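Local coordinates for protein 2-dehydropantoate 2-reductase (Geobacter metallireducens, PDB 3HN2) that probably catalyses the NADPH-dependent reduction of ketopantoate to pantoate, a step in the biosynthesis of pantothenate, at residues V46-G51 / V138-A143; V73-K78 / I99-N104; L77-N82 / P268-A273. One frame throughout, in Å; residues are numbered along the deposited sequence.

Overall arrangement
Contact 2 is the core contact. It joins neighbouring parallel strands of the large Rossmann-type sheet and is nearly all apolar, with one glutamine at its end. Contact 1 also pairs parallel strands, but in a small three-stranded sheet nearer the surface. There aromatic and polar side chains carry more of the contact, and the second subunit reaches its turn. The centres of contacts 1 and 2 lie about 20 Å apart. Contact 3 has no strand pairing. It starts from L77 and K78, which it shares with contact 2, and links the N-terminal domain to the C-terminal helical domain through a carboxylate and a proline-aromatic contact. Contacts 2 and 3 touch, with centres about 12 Å apart.

Contact 1 of 3, residues V46-G51 / V138-A143; sequences VFSING and VHHLGA
Strands 46-48 and 138-140 run parallel, their short axes 4.7 Å apart at an angle of 15°. F47 holds both main backbone bonds. Its N donates to V138 O at 2.8 Å, and its O accepts from H140 N at 2.7 Å. The I49 N to H140 O bond is weak. V46 and V138 lie side by side on one face of the sheet, towards helix 14-23. On the other face the F47 and H139 rings also lie alongside one another. Their planes are inclined at 43°, and F47 CD1 sits over the rim of one face of the imidazole, 3.6 Å from H139 CE1. The pairing belongs to a three-stranded sheet with 44-48 in the middle, an addition to the Rossmann-type domain. Past it, L141 and G142 both face C129 in a classic beta bulge. H140 is buried and held at its edge. H140 CG is anti to the backbone N (chi1 161°), and S48 OG comes to the edge of the ring. There it donates a weak bond to H140 ND1, while H140 NE2 donates to A143 O at 2.9 Å, close to the ring plane. Y16 stacks on this ring. I49 reaches across, with CD1 3.7 Å from G142 CA. N50 ND2 meets the imidazole edge at H140 CE1, and N50 OD1 is hydrogen-bonded to N205 of the second subunit.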
ATOM      1  N   VAL A  46      22.037  -9.468   0.282  1.00 68.49           N
ATOM      2  CA  VAL A  46      20.629  -9.085   0.327  1.00 60.91           C
ATOM      3  C   VAL A  46      20.510  -7.626   0.736  1.00 55.11           C
ATOM      4  O   VAL A  46      20.942  -7.234   1.818  1.00 51.30           O
ATOM      5  CB  VAL A  46      19.799  -9.982   1.281  1.00 59.39           C
ATOM      6  CG1 VAL A  46      18.358  -9.494   1.379  1.00 46.23           C
ATOM      7  CG2 VAL A  46      19.818 -11.418   0.806  1.00 62.72           C
ATOM      8  N   PHE A  47      19.936  -6.825  -0.152  1.00 54.40           N
ATOM      9  CA  PHE A  47      19.644  -5.435   0.143  1.00 55.73           C
ATOM     10  C   PHE A  47      18.158  -5.314   0.444  1.00 58.25           C
ATOM     11  O   PHE A  47      17.322  -5.735  -0.350  1.00 58.42           O
ATOM     12  CB  PHE A  47      20.062  -4.530  -1.020  1.00 50.86           C
ATOM     13  CG  PHE A  47      21.499  -4.697  -1.427  1.00 53.78           C
ATOM     14  CD1 PHE A  47      21.833  -5.431  -2.561  1.00 66.25           C
ATOM     15  CD2 PHE A  47      22.523  -4.138  -0.668  1.00 59.12           C
ATOM     16  CE1 PHE A  47      23.165  -5.597  -2.935  1.00 70.64           C
ATOM     17  CE2 PHE A  47      23.857  -4.298  -1.035  1.00 60.03           C
ATOM     18  CZ  PHE A  47      24.177  -5.028  -2.171  1.00 66.19           C
ATOM     19  N   SER A  48      17.840  -4.768   1.612  1.00 61.53           N
ATOM     20  CA  SER A  48      16.454  -4.623   2.036  1.00 65.73           C
ATOM     21  C   SER A  48      16.135  -3.199   2.455  1.00 64.98           C
ATOM     22  O   SER A  48      17.028  -2.379   2.672  1.00 66.29           O
ATOM     23  CB  SER A  48      16.144  -5.567   3.202  1.00 65.06           C
ATOM     24  OG  SER A  48      16.073  -6.911   2.774  1.00 80.75           O
ATOM     25  N   ILE A  49      14.843  -2.919   2.565  1.00 62.14           N
ATOM     26  CA  ILE A  49      14.364  -1.711   3.213  1.00 64.32           C
ATOM     27  C   ILE A  49      14.501  -1.875   4.729  1.00 66.82           C
ATOM     28  O   ILE A  49      14.581  -0.890   5.470  1.00 66.24           O
ATOM     29  CB  ILE A  49      12.902  -1.421   2.835  1.00 65.45           C
ATOM     30  CG1 ILE A  49      12.076  -2.715   2.849  1.00 56.41           C
ATOM     31  CG2 ILE A  49      12.838  -0.764   1.459  1.00 65.87           C
ATOM     32  CD1 ILE A  49      10.613  -2.511   3.144  1.00 51.75           C
ATOM     33  N   ASN A  50      14.539  -3.132   5.172  1.00 65.90           N
ATOM     34  CA  ASN A  50      14.702  -3.490   6.575  1.00 64.38           C
ATOM     35  C   ASN A  50      16.169  -3.719   6.950  1.00 67.73           C
ATOM     36  O   ASN A  50      16.477  -4.586   7.771  1.00 67.97           O
ATOM     37  CB  ASN A  50      13.888  -4.752   6.886  1.00 61.58           C
ATOM     38  CG  ASN A  50      12.410  -4.591   6.586  1.00 62.49           C
ATOM     39  OD1 ASN A  50      11.886  -3.478   6.538  1.00 58.75           O
ATOM     40  ND2 ASN A  50      11.726  -5.714   6.390  1.00 57.98           N
ATOM     41  N   GLY A  51      17.068  -2.943   6.347  1.00 69.81           N
ATOM     42  CA  GLY A  51      18.506  -3.074   6.592  1.00 70.49           C
ATOM     43  C   GLY A  51      19.140  -4.216   5.816  1.00 69.90           C
ATOM     44  O   GLY A  51      18.634  -5.342   5.822  1.00 60.72           O
ATOM     45  N   VAL A 138      20.185  -9.788  -4.194  1.00 73.75           N
ATOM     46  CA  VAL A 138      18.736  -9.776  -4.024  1.00 71.41           C
ATOM     47  C   VAL A 138      18.310  -8.432  -3.447  1.00 67.32           C
ATOM     48  O   VAL A 138      18.869  -7.982  -2.446  1.00 64.94           O
ATOM     49  CB  VAL A 138      18.273 -10.892  -3.057  1.00 73.37           C
ATOM     50  CG1 VAL A 138      16.779 -11.151  -3.205  1.00 74.15           C
ATOM     51  CG2 VAL A 138      19.062 -12.169  -3.290  1.00 78.79           C
ATOM     52  N   HIS A 139      17.328  -7.794  -4.079  1.00 69.59           N
ATOM     53  CA  HIS A 139      16.786  -6.526  -3.581  1.00 72.96           C
ATOM     54  C   HIS A 139      15.352  -6.718  -3.095  1.00 69.60           C
ATOM     55  O   HIS A 139      14.508  -7.222  -3.832  1.00 70.19           O
ATOM     56  CB  HIS A 139      16.847  -5.429  -4.651  1.00 71.48           C
ATOM     57  CG  HIS A 139      18.236  -4.985  -4.993  1.00 75.83           C
ATOM     58  ND1 HIS A 139      19.171  -5.823  -5.560  1.00 69.30           N
ATOM     59  CD2 HIS A 139      18.843  -3.780  -4.866  1.00 83.62           C
ATOM     60  CE1 HIS A 139      20.296  -5.160  -5.754  1.00 74.06           C
ATOM     61  NE2 HIS A 139      20.123  -3.918  -5.343  1.00 79.26           N
ATOM     62  N   HIS A 140      15.097  -6.327  -1.848  1.00 64.47           N
ATOM     63  CA  HIS A 140      13.774  -6.435  -1.234  1.00 60.43           C
ATOM     64  C   HIS A 140      13.211  -5.043  -0.983  1.00 57.17           C
ATOM     65  O   HIS A 140      13.688  -4.317  -0.108  1.00 62.98           O
ATOM     66  CB  HIS A 140      13.857  -7.249   0.062  1.00 59.36           C
ATOM     67  CG  HIS A 140      12.695  -7.056   0.991  1.00 59.10           C
ATOM     68  ND1 HIS A 140      12.837  -6.532   2.257  1.00 49.87           N
ATOM     69  CD2 HIS A 140      11.374  -7.314   0.837  1.00 47.20           C
ATOM     70  CE1 HIS A 140      11.656  -6.482   2.847  1.00 45.54           C
ATOM     71  NE2 HIS A 140      10.751  -6.949   2.005  1.00 46.28           N
ATOM     72  N   LEU A 141      12.193  -4.681  -1.758  1.00 55.84           N
ATOM     73  CA  LEU A 141      11.671  -3.312  -1.770  1.00 61.82           C
ATOM     74  C   LEU A 141      10.472  -3.101  -0.847  1.00 58.28           C
ATOM     75  O   LEU A 141      10.128  -1.960  -0.525  1.00 61.47           O
ATOM     76  CB  LEU A 141      11.322  -2.876  -3.202  1.00 60.77           C
ATOM     77  CG  LEU A 141      12.336  -3.119  -4.328  1.00 67.08           C
ATOM     78  CD1 LEU A 141      11.772  -2.625  -5.657  1.00 66.36           C
ATOM     79  CD2 LEU A 141      13.698  -2.476  -4.039  1.00 58.09           C
ATOM     80  N   GLY A 142       9.841  -4.197  -0.431  1.00 51.59           N
ATOM     81  CA  GLY A 142       8.672  -4.132   0.442  1.00 51.58           C
ATOM     82  C   GLY A 142       8.014  -5.470   0.722  1.00 52.07           C
ATOM     83  O   GLY A 142       8.305  -6.466   0.055  1.00 49.14           O
ATOM     84  N   ALA A 143       7.131  -5.468   1.722  1.00 50.98           N
ATOM     85  CA  ALA A 143       6.295  -6.613   2.103  1.00 44.12           C
ATOM     86  C   ALA A 143       7.092  -7.897   2.367  1.00 44.23           C
ATOM     87  O   ALA A 143       8.193  -7.837   2.913  1.00 46.76           O
ATOM     88  CB  ALA A 143       5.175  -6.831   1.074  1.00 35.68           C
TER

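Contact 2 of 3, residues V73-K78 / I99-N104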
ATOM      1  N   VAL A  73      11.384 -28.833   0.604  1.00 47.10           N
ATOM      2  CA  VAL A  73      11.850 -28.128  -0.586  1.00 46.31           C
ATOM      3  C   VAL A  73      10.939 -26.950  -0.945  1.00 41.24           C
ATOM      4  O   VAL A  73       9.761 -27.125  -1.261  1.00 41.30           O
ATOM      5  CB  VAL A  73      12.162 -29.083  -1.791  1.00 51.10           C
ATOM      6  CG1 VAL A  73      11.159 -30.207  -1.896  1.00 39.47           C
ATOM      7  CG2 VAL A  73      12.264 -28.305  -3.108  1.00 55.35           C
ATOM      8  N   LEU A  74      11.497 -25.746  -0.834  1.00 44.10           N
ATOM      9  CA  LEU A  74      10.843 -24.518  -1.289  1.00 33.78           C
ATOM     10  C   LEU A  74      10.996 -24.384  -2.785  1.00 26.18           C
ATOM     11  O   LEU A  74      12.104 -24.172  -3.277  1.00 31.76           O
ATOM     12  CB  LEU A  74      11.497 -23.300  -0.653  1.00 40.13           C
ATOM     13  CG  LEU A  74      10.735 -22.428   0.333  1.00 46.28           C
ATOM     14  CD1 LEU A  74      10.757 -23.061   1.706  1.00 52.68           C
ATOM     15  CD2 LEU A  74      11.397 -21.062   0.362  1.00 47.48           C
ATOM     16  N   VAL A  75       9.889 -24.514  -3.508  1.00 22.18           N
ATOM     17  CA  VAL A  75       9.882 -24.269  -4.940  1.00 29.93           C
ATOM     18  C   VAL A  75       9.578 -22.779  -5.199  1.00 42.29           C
ATOM     19  O   VAL A  75       8.516 -22.272  -4.826  1.00 43.37           O
ATOM     20  CB  VAL A  75       8.876 -25.181  -5.665  1.00 27.29           C
ATOM     21  CG1 VAL A  75       9.016 -25.042  -7.166  1.00 35.04           C
ATOM     22  CG2 VAL A  75       9.088 -26.642  -5.261  1.00 39.02           C
ATOM     23  N   GLY A  76      10.539 -22.086  -5.806  1.00 40.48           N
ATOM     24  CA  GLY A  76      10.381 -20.690  -6.201  1.00 48.21           C
ATOM     25  C   GLY A  76      10.593 -20.503  -7.692  1.00 54.59           C
ATOM     26  O   GLY A  76      10.881 -19.391  -8.149  1.00 54.73           O
ATOM     27  N   LEU A  77      10.448 -21.600  -8.440  1.00 56.64           N
ATOM     28  CA  LEU A  77      10.600 -21.622  -9.897  1.00 58.64           C
ATOM     29  C   LEU A  77       9.599 -20.724 -10.603  1.00 60.65           C
ATOM     30  O   LEU A  77       8.480 -20.538 -10.133  1.00 68.87           O
ATOM     31  CB  LEU A  77      10.399 -23.043 -10.435  1.00 57.59           C
ATOM     32  CG  LEU A  77      11.515 -24.087 -10.449  1.00 60.07           C
ATOM     33  CD1 LEU A  77      10.910 -25.454 -10.717  1.00 53.27           C
ATOM     34  CD2 LEU A  77      12.588 -23.762 -11.483  1.00 43.03           C
ATOM     35  N   LYS A  78      10.013 -20.169 -11.735  1.00 61.56           N
ATOM     36  CA  LYS A  78       9.074 -19.530 -12.637  1.00 58.57           C
ATOM     37  C   LYS A  78       8.262 -20.633 -13.307  1.00 60.41           C
ATOM     38  O   LYS A  78       8.809 -21.677 -13.670  1.00 61.54           O
ATOM     39  CB  LYS A  78       9.803 -18.657 -13.654  1.00 50.27           C
ATOM     40  CG  LYS A  78       9.713 -17.163 -13.363  1.00 52.73           C
ATOM     41  CD  LYS A  78      10.499 -16.753 -12.122  1.00 61.56           C
ATOM     42  CE  LYS A  78       9.798 -15.629 -11.364  1.00 75.73           C
ATOM     43  NZ  LYS A  78       9.610 -14.397 -12.187  1.00 78.72           N
ATOM     44  N   ILE A  99       6.832 -30.577   0.217  1.00 57.07           N
ATOM     45  CA  ILE A  99       7.130 -29.654  -0.869  1.00 55.70           C
ATOM     46  C   ILE A  99       6.299 -28.373  -0.745  1.00 54.31           C
ATOM     47  O   ILE A  99       5.066 -28.413  -0.725  1.00 56.36           O
ATOM     48  CB  ILE A  99       6.925 -30.339  -2.244  1.00 56.56           C
ATOM     49  CG1 ILE A  99       7.676 -31.678  -2.286  1.00 59.87           C
ATOM     50  CG2 ILE A  99       7.396 -29.435  -3.367  1.00 60.03           C
ATOM     51  CD1 ILE A  99       7.180 -32.666  -3.319  1.00 53.40           C
ATOM     52  N   LEU A 100       6.989 -27.241  -0.642  1.00 45.59           N
ATOM     53  CA  LEU A 100       6.338 -25.947  -0.460  1.00 41.32           C
ATOM     54  C   LEU A 100       6.445 -25.109  -1.725  1.00 38.92           C
ATOM     55  O   LEU A 100       7.541 -24.731  -2.140  1.00 36.92           O
ATOM     56  CB  LEU A 100       6.937 -25.206   0.743  1.00 45.64           C
ATOM     57  CG  LEU A 100       6.549 -23.768   1.123  1.00 37.21           C
ATOM     58  CD1 LEU A 100       5.055 -23.565   1.158  1.00 33.37           C
ATOM     59  CD2 LEU A 100       7.130 -23.442   2.486  1.00 26.45           C
ATOM     60  N   THR A 101       5.298 -24.831  -2.335  1.00 29.48           N
ATOM     61  CA  THR A 101       5.262 -24.023  -3.545  1.00 31.94           C
ATOM     62  C   THR A 101       4.892 -22.548  -3.241  1.00 35.06           C
ATOM     63  O   THR A 101       3.918 -22.263  -2.532  1.00 29.78           O
ATOM     64  CB  THR A 101       4.383 -24.695  -4.635  1.00 22.77           C
ATOM     65  OG1 THR A 101       4.766 -24.230  -5.930  1.00 47.85           O
ATOM     66  CG2 THR A 101       2.905 -24.465  -4.417  1.00 38.08           C
ATOM     67  N   LEU A 102       5.707 -21.626  -3.747  1.00 38.57           N
ATOM     68  CA  LEU A 102       5.511 -20.188  -3.508  1.00 46.48           C
ATOM     69  C   LEU A 102       5.347 -19.402  -4.801  1.00 48.31           C
ATOM     70  O   LEU A 102       5.283 -18.171  -4.793  1.00 48.42           O
ATOM     71  CB  LEU A 102       6.686 -19.610  -2.719  1.00 47.06           C
ATOM     72  CG  LEU A 102       6.772 -19.804  -1.208  1.00 50.53           C
ATOM     73  CD1 LEU A 102       8.129 -19.350  -0.726  1.00 49.52           C
ATOM     74  CD2 LEU A 102       5.683 -19.037  -0.497  1.00 39.55           C
ATOM     75  N   GLN A 103       5.277 -20.129  -5.909  1.00 49.60           N
ATOM     76  CA  GLN A 103       5.174 -19.539  -7.236  1.00 43.79           C
ATOM     77  C   GLN A 103       3.781 -19.004  -7.532  1.00 40.60           C
ATOM     78  O   GLN A 103       2.850 -19.202  -6.758  1.00 38.77           O
ATOM     79  CB  GLN A 103       5.623 -20.549  -8.294  1.00 47.40           C
ATOM     80  CG  GLN A 103       5.930 -21.924  -7.709  1.00 49.94           C
ATOM     81  CD  GLN A 103       6.092 -23.006  -8.753  1.00 45.48           C
ATOM     82  OE1 GLN A 103       5.373 -23.999  -8.737  1.00 70.53           O
ATOM     83  NE2 GLN A 103       7.039 -22.823  -9.664  1.00 34.15           N
ATOM     84  N   ASN A 104       3.652 -18.323  -8.665  1.00 52.71           N
ATOM     85  CA  ASN A 104       2.442 -17.572  -8.989  1.00 52.52           C
ATOM     86  C   ASN A 104       1.409 -18.347  -9.798  1.00 51.57           C
ATOM     87  O   ASN A 104       1.746 -19.254 -10.556  1.00 55.23           O
ATOM     88  CB  ASN A 104       2.815 -16.279  -9.721  1.00 52.96           C
ATOM     89  CG  ASN A 104       3.597 -15.321  -8.847  1.00 54.94           C
ATOM     90  OD1 ASN A 104       3.704 -15.510  -7.632  1.00 51.64           O
ATOM     91  ND2 ASN A 104       4.147 -14.281  -9.462  1.00 53.82           N
TER
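The packed end of this contact is strand 73-75 against strand 99-101, parallel and 4.7 Å apart at closest approach of the short axes. V73 O accepts from L100 N at 2.8 Å, and V75 N donates to L100 O at 2.7 Å. The L102 N to V75 O bond continues the pattern just past the strand. Mostly aliphatic side chains pair on both faces. V73 CG1 lies 3.8 Å from I99 CG1, and V75 CG2 meets I99 CG2 on the same face. On the other face L74 forks: CD1 reaches L100 CD2 at 3.7 Å, and CD2 touches L102 CD1. These strands and helix 85-89 form a beta-alpha-beta unit of the Rossmann-type domain, and the helix packs on V75. Beyond the strands the segments loosen, and K78 turns away, partly exposed. Q103 bridges this looser end. Its chain is extended beyond CG and crosses V75 obliquely. Q103 NE2 donates to L77 O at 2.7 Å; the oxygen lies close to the plane of the Q103 amide, while the donor stands above the carbonyl plane of L77. OE1 accepts from Y85 OH, so both ends of the buried amide are gripped and its rotation is probably fixed. An alanine here would lose both bonds and the amide packing on V75 CG1, and would probably leave the loop after strand 73-75 less well held. Q103 O is further bonded by R183.

Contact 3 of 3, residues L77-N82 / P268-A273; sequences LKTFAN and PLEIAA
The segments meet as a loop against the start of a helix, with no strand pairing. Their closest CA atoms, those of T79 and E270, are 6.0 Å apart. E270 is the centre of an inverse gamma turn and occupies the N-cap position of helix 271-284. Its side chain extends beyond CG to T79, where OE1 takes two bonds. T79 N donates at 3.0 Å to E270 OE1 from above the carboxylate plane, and T79 OG1 donates at 2.7 Å to the anti lone pair of the same oxygen. T79 OG1 stands between the backbone N and the carbonyl carbon (chi1 50°), beside A273 CB. The other oxygen, E270 OE2, has a long salt bridge with K78 NZ at 3.9 Å. These donors would probably favour the ionised carboxylate. The F80 ring is sandwiched: K78 CB lies over one face, and P268 CG forms a CH-pi contact on the opposite face, 3.9 Å from the centroid. The contact joins the Rossmann-type domain to the C-terminal helical domain. Its loop lies between strand 72-75 and helix 85-89, while L269 and I271 pack on helix 258-264 and I271 also reaches helix 290-302.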
ATOM      1  N   LEU A  77      10.448 -21.600  -8.440  1.00 56.64           N
ATOM      2  CA  LEU A  77      10.600 -21.622  -9.897  1.00 58.64           C
ATOM      3  C   LEU A  77       9.599 -20.724 -10.603  1.00 60.65           C
ATOM      4  O   LEU A  77       8.480 -20.538 -10.133  1.00 68.87           O
ATOM      5  CB  LEU A  77      10.399 -23.043 -10.435  1.00 57.59           C
ATOM      6  CG  LEU A  77      11.515 -24.087 -10.449  1.00 60.07           C
ATOM      7  CD1 LEU A  77      10.910 -25.454 -10.717  1.00 53.27           C
ATOM      8  CD2 LEU A  77      12.588 -23.762 -11.483  1.00 43.03           C
ATOM      9  N   LYS A  78      10.013 -20.169 -11.735  1.00 61.56           N
ATOM     10  CA  LYS A  78       9.074 -19.530 -12.637  1.00 58.57           C
ATOM     11  C   LYS A  78       8.262 -20.633 -13.307  1.00 60.41           C
ATOM     12  O   LYS A  78       8.809 -21.677 -13.670  1.00 61.54           O
ATOM     13  CB  LYS A  78       9.803 -18.657 -13.654  1.00 50.27           C
ATOM     14  CG  LYS A  78       9.713 -17.163 -13.363  1.00 52.73           C
ATOM     15  CD  LYS A  78      10.499 -16.753 -12.122  1.00 61.56           C
ATOM     16  CE  LYS A  78       9.798 -15.629 -11.364  1.00 75.73           C
ATOM     17  NZ  LYS A  78       9.610 -14.397 -12.187  1.00 78.72           N
ATOM     18  N   THR A  79       6.960 -20.396 -13.454  1.00 62.27           N
ATOM     19  CA  THR A  79       5.994 -21.452 -13.789  1.00 60.20           C
ATOM     20  C   THR A  79       6.069 -22.008 -15.214  1.00 58.74           C
ATOM     21  O   THR A  79       5.440 -23.019 -15.515  1.00 62.20           O
ATOM     22  CB  THR A  79       4.549 -21.013 -13.482  1.00 60.25           C
ATOM     23  OG1 THR A  79       4.301 -19.723 -14.060  1.00 70.83           O
ATOM     24  CG2 THR A  79       4.322 -20.945 -11.980  1.00 64.25           C
ATOM     25  N   PHE A  80       6.840 -21.358 -16.083  1.00 59.94           N
ATOM     26  CA  PHE A  80       7.099 -21.902 -17.417  1.00 59.00           C
ATOM     27  C   PHE A  80       8.157 -23.017 -17.412  1.00 58.23           C
ATOM     28  O   PHE A  80       8.331 -23.720 -18.410  1.00 58.47           O
ATOM     29  CB  PHE A  80       7.444 -20.800 -18.430  1.00 53.51           C
ATOM     30  CG  PHE A  80       8.379 -19.746 -17.910  1.00 53.35           C
ATOM     31  CD1 PHE A  80       7.890 -18.502 -17.519  1.00 69.25           C
ATOM     32  CD2 PHE A  80       9.751 -19.977 -17.848  1.00 60.61           C
ATOM     33  CE1 PHE A  80       8.749 -17.510 -17.051  1.00 64.98           C
ATOM     34  CE2 PHE A  80      10.621 -18.994 -17.382  1.00 61.69           C
ATOM     35  CZ  PHE A  80      10.119 -17.755 -16.989  1.00 65.07           C
ATOM     36  N   ALA A  81       8.847 -23.169 -16.281  1.00 56.23           N
ATOM     37  CA  ALA A  81       9.802 -24.253 -16.069  1.00 50.81           C
ATOM     38  C   ALA A  81       9.176 -25.430 -15.316  1.00 49.71           C
ATOM     39  O   ALA A  81       9.893 -26.285 -14.798  1.00 52.74           O
ATOM     40  CB  ALA A  81      11.021 -23.737 -15.321  1.00 47.58           C
ATOM     41  N   ASN A  82       7.846 -25.481 -15.274  1.00 49.74           N
ATOM     42  CA  ASN A  82       7.124 -26.514 -14.525  1.00 53.92           C
ATOM     43  C   ASN A  82       7.210 -27.924 -15.123  1.00 61.42           C
ATOM     44  O   ASN A  82       6.919 -28.906 -14.440  1.00 64.51           O
ATOM     45  CB  ASN A  82       5.660 -26.107 -14.299  1.00 48.10           C
ATOM     46  CG  ASN A  82       5.471 -25.219 -13.065  1.00 55.68           C
ATOM     47  OD1 ASN A  82       6.435 -24.810 -12.411  1.00 56.67           O
ATOM     48  ND2 ASN A  82       4.216 -24.929 -12.738  1.00 34.66           N
ATOM     49  N   PRO A 268      10.742 -14.664 -20.713  1.00 65.04           N
ATOM     50  CA  PRO A 268       9.359 -15.133 -20.882  1.00 61.36           C
ATOM     51  C   PRO A 268       8.421 -14.825 -19.712  1.00 57.78           C
ATOM     52  O   PRO A 268       8.875 -14.588 -18.589  1.00 58.41           O
ATOM     53  CB  PRO A 268       9.515 -16.650 -21.059  1.00 63.46           C
ATOM     54  CG  PRO A 268      10.835 -16.974 -20.492  1.00 62.78           C
ATOM     55  CD  PRO A 268      11.694 -15.790 -20.762  1.00 63.57           C
ATOM     56  N   LEU A 269       7.122 -14.830 -19.993  1.00 53.83           N
ATOM     57  CA  LEU A 269       6.114 -14.428 -19.020  1.00 51.69           C
ATOM     58  C   LEU A 269       5.295 -15.614 -18.523  1.00 57.31           C
ATOM     59  O   LEU A 269       5.142 -16.617 -19.225  1.00 60.12           O
ATOM     60  CB  LEU A 269       5.198 -13.357 -19.613  1.00 49.07           C
ATOM     61  CG  LEU A 269       5.873 -12.156 -20.295  1.00 51.64           C
ATOM     62  CD1 LEU A 269       4.840 -11.175 -20.813  1.00 52.49           C
ATOM     63  CD2 LEU A 269       6.840 -11.442 -19.372  1.00 46.90           C
ATOM     64  N   GLU A 270       4.768 -15.483 -17.308  1.00 52.87           N
ATOM     65  CA  GLU A 270       3.981 -16.535 -16.677  1.00 41.53           C
ATOM     66  C   GLU A 270       2.491 -16.453 -17.045  1.00 42.98           C
ATOM     67  O   GLU A 270       1.630 -16.485 -16.162  1.00 50.46           O
ATOM     68  CB  GLU A 270       4.154 -16.483 -15.154  1.00 41.96           C
ATOM     69  CG  GLU A 270       5.599 -16.410 -14.650  1.00 50.46           C
ATOM     70  CD  GLU A 270       5.706 -16.630 -13.139  1.00 55.75           C
ATOM     71  OE1 GLU A 270       5.582 -17.794 -12.690  1.00 66.34           O
ATOM     72  OE2 GLU A 270       5.922 -15.643 -12.402  1.00 58.92           O
ATOM     73  N   ILE A 271       2.195 -16.352 -18.344  1.00 38.06           N
ATOM     74  CA  ILE A 271       0.816 -16.237 -18.837  1.00 29.75           C
ATOM     75  C   ILE A 271       0.011 -17.487 -18.505  1.00 33.81           C
ATOM     76  O   ILE A 271      -1.131 -17.386 -18.054  1.00 38.13           O
ATOM     77  CB  ILE A 271       0.756 -16.005 -20.378  1.00 30.79           C
ATOM     78  CG1 ILE A 271       1.636 -14.828 -20.808  1.00 38.15           C
ATOM     79  CG2 ILE A 271      -0.699 -15.845 -20.870  1.00  8.74           C
ATOM     80  CD1 ILE A 271       1.098 -13.460 -20.420  1.00 46.64           C
ATOM     81  N   ALA A 272       0.621 -18.656 -18.716  1.00 40.08           N
ATOM     82  CA  ALA A 272      -0.052 -19.947 -18.533  1.00 25.87           C
ATOM     83  C   ALA A 272      -0.681 -20.079 -17.148  1.00 25.19           C
ATOM     84  O   ALA A 272      -1.897 -20.258 -17.033  1.00 31.74           O
ATOM     85  CB  ALA A 272       0.903 -21.084 -18.819  1.00 37.85           C
ATOM     86  N   ALA A 273       0.129 -19.914 -16.106  1.00 34.46           N
ATOM     87  CA  ALA A 273      -0.331 -20.071 -14.719  1.00 39.14           C
ATOM     88  C   ALA A 273      -1.213 -18.928 -14.194  1.00 42.87           C
ATOM     89  O   ALA A 273      -2.207 -19.180 -13.512  1.00 45.22           O
ATOM     90  CB  ALA A 273       0.853 -20.285 -13.800  1.00 46.75           C
TER